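Local atomic coordinates of photosystem II extrinsic protein V (Arthrospira maxima, PDB entry 1F1C), a protein that serves as an extrinsic lumenal subunit of photosystem II, carrying one covalently bound heme c and probably helping to stabilise the oxygen-evolving complex. Residues Q29-N32 against A33-Q37. Sequence-based numbering, arbitrary orientation.
With HEC (heme c), chain C.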
ATOM      1  N   GLN A  29      -3.165 -19.991   9.199  1.00 37.89           N
ATOM      2  CA  GLN A  29      -2.088 -20.188   8.239  1.00 37.48           C
ATOM      3  C   GLN A  29      -2.102 -19.101   7.191  1.00 35.48           C
ATOM      4  O   GLN A  29      -1.102 -18.414   6.987  1.00 35.08           O
ATOM      5  CB  GLN A  29      -2.225 -21.540   7.541  1.00 42.75           C
ATOM      6  CG  GLN A  29      -1.807 -22.718   8.387  1.00 53.89           C
ATOM      7  CD  GLN A  29      -2.347 -24.023   7.847  1.00 60.88           C
ATOM      8  OE1 GLN A  29      -2.265 -24.295   6.643  1.00 63.83           O
ATOM      9  NE2 GLN A  29      -2.904 -24.846   8.737  1.00 63.02           N
ATOM     10  N   VAL A  30      -3.234 -18.948   6.510  1.00 34.97           N
ATOM     11  CA  VAL A  30      -3.314 -17.927   5.481  1.00 35.05           C
ATOM     12  C   VAL A  30      -2.958 -16.591   6.105  1.00 34.89           C
ATOM     13  O   VAL A  30      -2.193 -15.804   5.535  1.00 34.63           O
ATOM     14  CB  VAL A  30      -4.729 -17.844   4.856  1.00 38.55           C
ATOM     15  CG1 VAL A  30      -4.793 -16.698   3.863  1.00 31.09           C
ATOM     16  CG2 VAL A  30      -5.053 -19.143   4.141  1.00 34.34           C
ATOM     17  N   PHE A  31      -3.489 -16.345   7.295  1.00 31.40           N
ATOM     18  CA  PHE A  31      -3.215 -15.087   7.959  1.00 29.86           C
ATOM     19  C   PHE A  31      -1.728 -14.912   8.233  1.00 31.02           C
ATOM     20  O   PHE A  31      -1.140 -13.900   7.856  1.00 30.12           O
ATOM     21  CB  PHE A  31      -4.008 -14.987   9.263  1.00 31.29           C
ATOM     22  CG  PHE A  31      -3.881 -13.651   9.948  1.00 29.42           C
ATOM     23  CD1 PHE A  31      -2.805 -13.388  10.793  1.00 26.09           C
ATOM     24  CD2 PHE A  31      -4.821 -12.646   9.719  1.00 24.74           C
ATOM     25  CE1 PHE A  31      -2.663 -12.135  11.407  1.00 24.34           C
ATOM     26  CE2 PHE A  31      -4.692 -11.396  10.324  1.00 26.00           C
ATOM     27  CZ  PHE A  31      -3.610 -11.138  11.168  1.00 20.37           C
ATOM     28  N   ASN A  32      -1.113 -15.901   8.876  1.00 31.89           N
ATOM     29  CA  ASN A  32       0.305 -15.809   9.195  1.00 32.78           C
ATOM     30  C   ASN A  32       1.174 -15.682   7.962  1.00 34.57           C
ATOM     31  O   ASN A  32       2.294 -15.177   8.033  1.00 35.45           O
ATOM     32  CB  ASN A  32       0.760 -17.020  10.013  1.00 30.21           C
ATOM     33  CG  ASN A  32       0.235 -16.986  11.431  1.00 30.67           C
ATOM     34  OD1 ASN A  32      -0.077 -15.917  11.965  1.00 37.48           O
ATOM     35  ND2 ASN A  32       0.149 -18.149  12.058  1.00 32.57           N
ATOM     36  N   ALA A  33       0.654 -16.130   6.829  1.00 32.45           N
ATOM     37  CA  ALA A  33       1.414 -16.063   5.595  1.00 35.10           C
ATOM     38  C   ALA A  33       1.211 -14.761   4.833  1.00 35.67           C
ATOM     39  O   ALA A  33       2.169 -14.193   4.302  1.00 40.41           O
ATOM     40  CB  ALA A  33       1.052 -17.237   4.709  1.00 31.22           C
ATOM     41  N   ALA A  34      -0.024 -14.266   4.802  1.00 37.03           N
ATOM     42  CA  ALA A  34      -0.324 -13.048   4.037  1.00 32.55           C
ATOM     43  C   ALA A  34      -0.685 -11.795   4.814  1.00 30.69           C
ATOM     44  O   ALA A  34      -0.828 -10.724   4.222  1.00 32.93           O
ATOM     45  CB  ALA A  34      -1.442 -13.341   3.033  1.00 26.83           C
ATOM     46  N   CYS A  35      -0.813 -11.896   6.126  1.00 29.36           N
ATOM     47  CA  CYS A  35      -1.222 -10.724   6.879  1.00 28.05           C
ATOM     48  C   CYS A  35      -0.356 -10.341   8.062  1.00 29.52           C
ATOM     49  O   CYS A  35      -0.291  -9.162   8.436  1.00 34.15           O
ATOM     50  CB  CYS A  35      -2.657 -10.946   7.346  1.00 31.19           C
ATOM     51  SG  CYS A  35      -3.608 -11.844   6.097  1.00 29.66           S
ATOM     52  N   ALA A  36       0.303 -11.330   8.652  1.00 30.46           N
ATOM     53  CA  ALA A  36       1.136 -11.111   9.834  1.00 34.01           C
ATOM     54  C   ALA A  36       2.222 -10.058   9.661  1.00 33.30           C
ATOM     55  O   ALA A  36       2.734  -9.521  10.639  1.00 37.91           O
ATOM     56  CB  ALA A  36       1.758 -12.434  10.273  1.00 32.26           C
ATOM     57  N   GLN A  37       2.576  -9.765   8.416  1.00 38.09           N
ATOM     58  CA  GLN A  37       3.605  -8.773   8.131  1.00 37.29           C
ATOM     59  C   GLN A  37       3.231  -7.399   8.674  1.00 34.20           C
ATOM     60  O   GLN A  37       4.079  -6.669   9.171  1.00 35.35           O
ATOM     61  CB  GLN A  37       3.822  -8.677   6.627  1.00 42.93           C
ATOM     62  CG  GLN A  37       4.725  -7.538   6.194  1.00 46.81           C
ATOM     63  CD  GLN A  37       4.613  -7.275   4.710  1.00 54.08           C
ATOM     64  OE1 GLN A  37       4.774  -8.186   3.897  1.00 58.60           O
ATOM     65  NE2 GLN A  37       4.326  -6.026   4.343  1.00 55.54           N
TER
HETATM   66 FE   HEC C 200      -4.389  -5.211   6.109  1.00 25.79          FE
HETATM   67  CHA HEC C 200      -6.365  -2.625   7.084  1.00 19.78           C
HETATM   68  CHB HEC C 200      -6.991  -7.433   6.857  1.00 23.59           C
HETATM   69  CHC HEC C 200      -2.588  -7.862   4.958  1.00 25.04           C
HETATM   70  CHD HEC C 200      -1.724  -3.146   5.848  1.00 24.77           C
HETATM   71  NA  HEC C 200      -6.270  -5.051   6.743  1.00 18.86           N
HETATM   72  C1A HEC C 200      -6.929  -3.901   7.086  1.00 19.10           C
HETATM   73  C2A HEC C 200      -8.241  -4.224   7.579  1.00 18.64           C
HETATM   74  C3A HEC C 200      -8.416  -5.544   7.516  1.00 21.48           C
HETATM   75  C4A HEC C 200      -7.182  -6.064   7.042  1.00 20.59           C
HETATM   76  CMA HEC C 200      -9.700  -6.340   7.685  1.00 17.67           C
HETATM   77  CAA HEC C 200      -9.273  -3.255   8.048  1.00 20.57           C
HETATM   78  CBA HEC C 200      -8.984  -2.996   9.504  1.00 25.45           C
HETATM   79  CGA HEC C 200     -10.076  -2.194  10.153  1.00 24.48           C
HETATM   80  O1A HEC C 200     -11.011  -1.787   9.438  1.00 30.62           O
HETATM   81  O2A HEC C 200      -9.999  -1.970  11.373  1.00 26.92           O
HETATM   82  NB  HEC C 200      -4.715  -7.180   5.919  1.00 26.23           N
HETATM   83  C1B HEC C 200      -5.841  -7.944   6.309  1.00 25.37           C
HETATM   84  C2B HEC C 200      -5.712  -9.311   5.930  1.00 28.36           C
HETATM   85  C3B HEC C 200      -4.537  -9.408   5.275  1.00 27.75           C
HETATM   86  C4B HEC C 200      -3.893  -8.115   5.328  1.00 22.67           C
HETATM   87  CMB HEC C 200      -6.673 -10.454   6.211  1.00 26.38           C
HETATM   88  CAB HEC C 200      -4.066 -10.554   4.635  1.00 29.92           C
HETATM   89  CBB HEC C 200      -4.743 -11.122   3.539  1.00 30.18           C
HETATM   90  NC  HEC C 200      -2.555  -5.450   5.568  1.00 24.52           N
HETATM   91  C1C HEC C 200      -1.955  -6.621   5.134  1.00 26.18           C
HETATM   92  C2C HEC C 200      -0.580  -6.416   4.830  1.00 26.11           C
HETATM   93  C3C HEC C 200      -0.323  -5.087   5.010  1.00 32.20           C
HETATM   94  C4C HEC C 200      -1.564  -4.499   5.522  1.00 25.37           C
HETATM   95  CMC HEC C 200       0.438  -7.489   4.449  1.00 28.57           C
HETATM   96  CAC HEC C 200       0.950  -4.476   4.872  1.00 24.61           C
HETATM   97  CBC HEC C 200       1.660  -4.496   3.633  1.00 24.09           C
HETATM   98  ND  HEC C 200      -4.117  -3.283   6.344  1.00 24.73           N
HETATM   99  C1D HEC C 200      -2.956  -2.569   6.150  1.00 22.41           C
HETATM  100  C2D HEC C 200      -3.151  -1.181   6.391  1.00 19.78           C
HETATM  101  C3D HEC C 200      -4.447  -1.038   6.735  1.00 22.07           C
HETATM  102  C4D HEC C 200      -5.045  -2.347   6.736  1.00 23.39           C
HETATM  103  CMD HEC C 200      -2.050  -0.099   6.475  1.00 18.72           C
HETATM  104  CAD HEC C 200      -5.190   0.277   6.990  1.00 28.30           C
HETATM  105  CBD HEC C 200      -5.757   0.883   5.706  1.00 26.87           C
HETATM  106  CGD HEC C 200      -6.568   2.151   5.956  1.00 29.78           C
HETATM  107  O1D HEC C 200      -7.648   2.076   6.569  1.00 28.92           O
HETATM  108  O2D HEC C 200      -6.118   3.237   5.540  1.00 34.35           O
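Phe-31 and Cys-35, one helical turn apart, meet through ring and methylene where helix 21-34 ends and the heme attachment begins. Followed outward from its CB, the phenylalanine has CG anti to the backbone N (chi1 -174°), which carries the ring forward beneath the next turn although the CB itself points away from it. CD2 and CE2 lie equally near Cys-35 CB, at 3.6 Å, with CG and CZ a little farther; CE1 has Ala-36 N as an oblique neighbour, and Asn-32 OD1 lies in plane at the ring edge. That Cys-35 CB stands over the ring face, 3.7 Å from the Phe-31 ring centroid and 15° off the normal, which meets the criterion for a CH-pi contact. The sulfur-aromatic approach is more oblique: Cys-35 SG is 4.5 Å from the same centroid. The same SG is covalently bonded to CAB of the heme, as a thioether, 2.0 Å long as modelled. Phe-31 O grips the turn with two bonds, from Cys-35 N (2.7 Å) in the carbonyl plane and from Ala-36 N (3.1 Å) tilted 30° from it. Beyond the contact, the ring meets Tyr-116 and packs on Val-113 and Ile-117 of helix 107-124. Replacing Phe-31 with an alanine would probably open a gap beneath the Cys-35 methylene and remove the ring that meets Tyr-116. The chemistry is consistent with a largely apolar, aromatic flank for the first thioether of the CXXCH motif, and the same side chain lies about 4 Å from that of the axial ligand His-39.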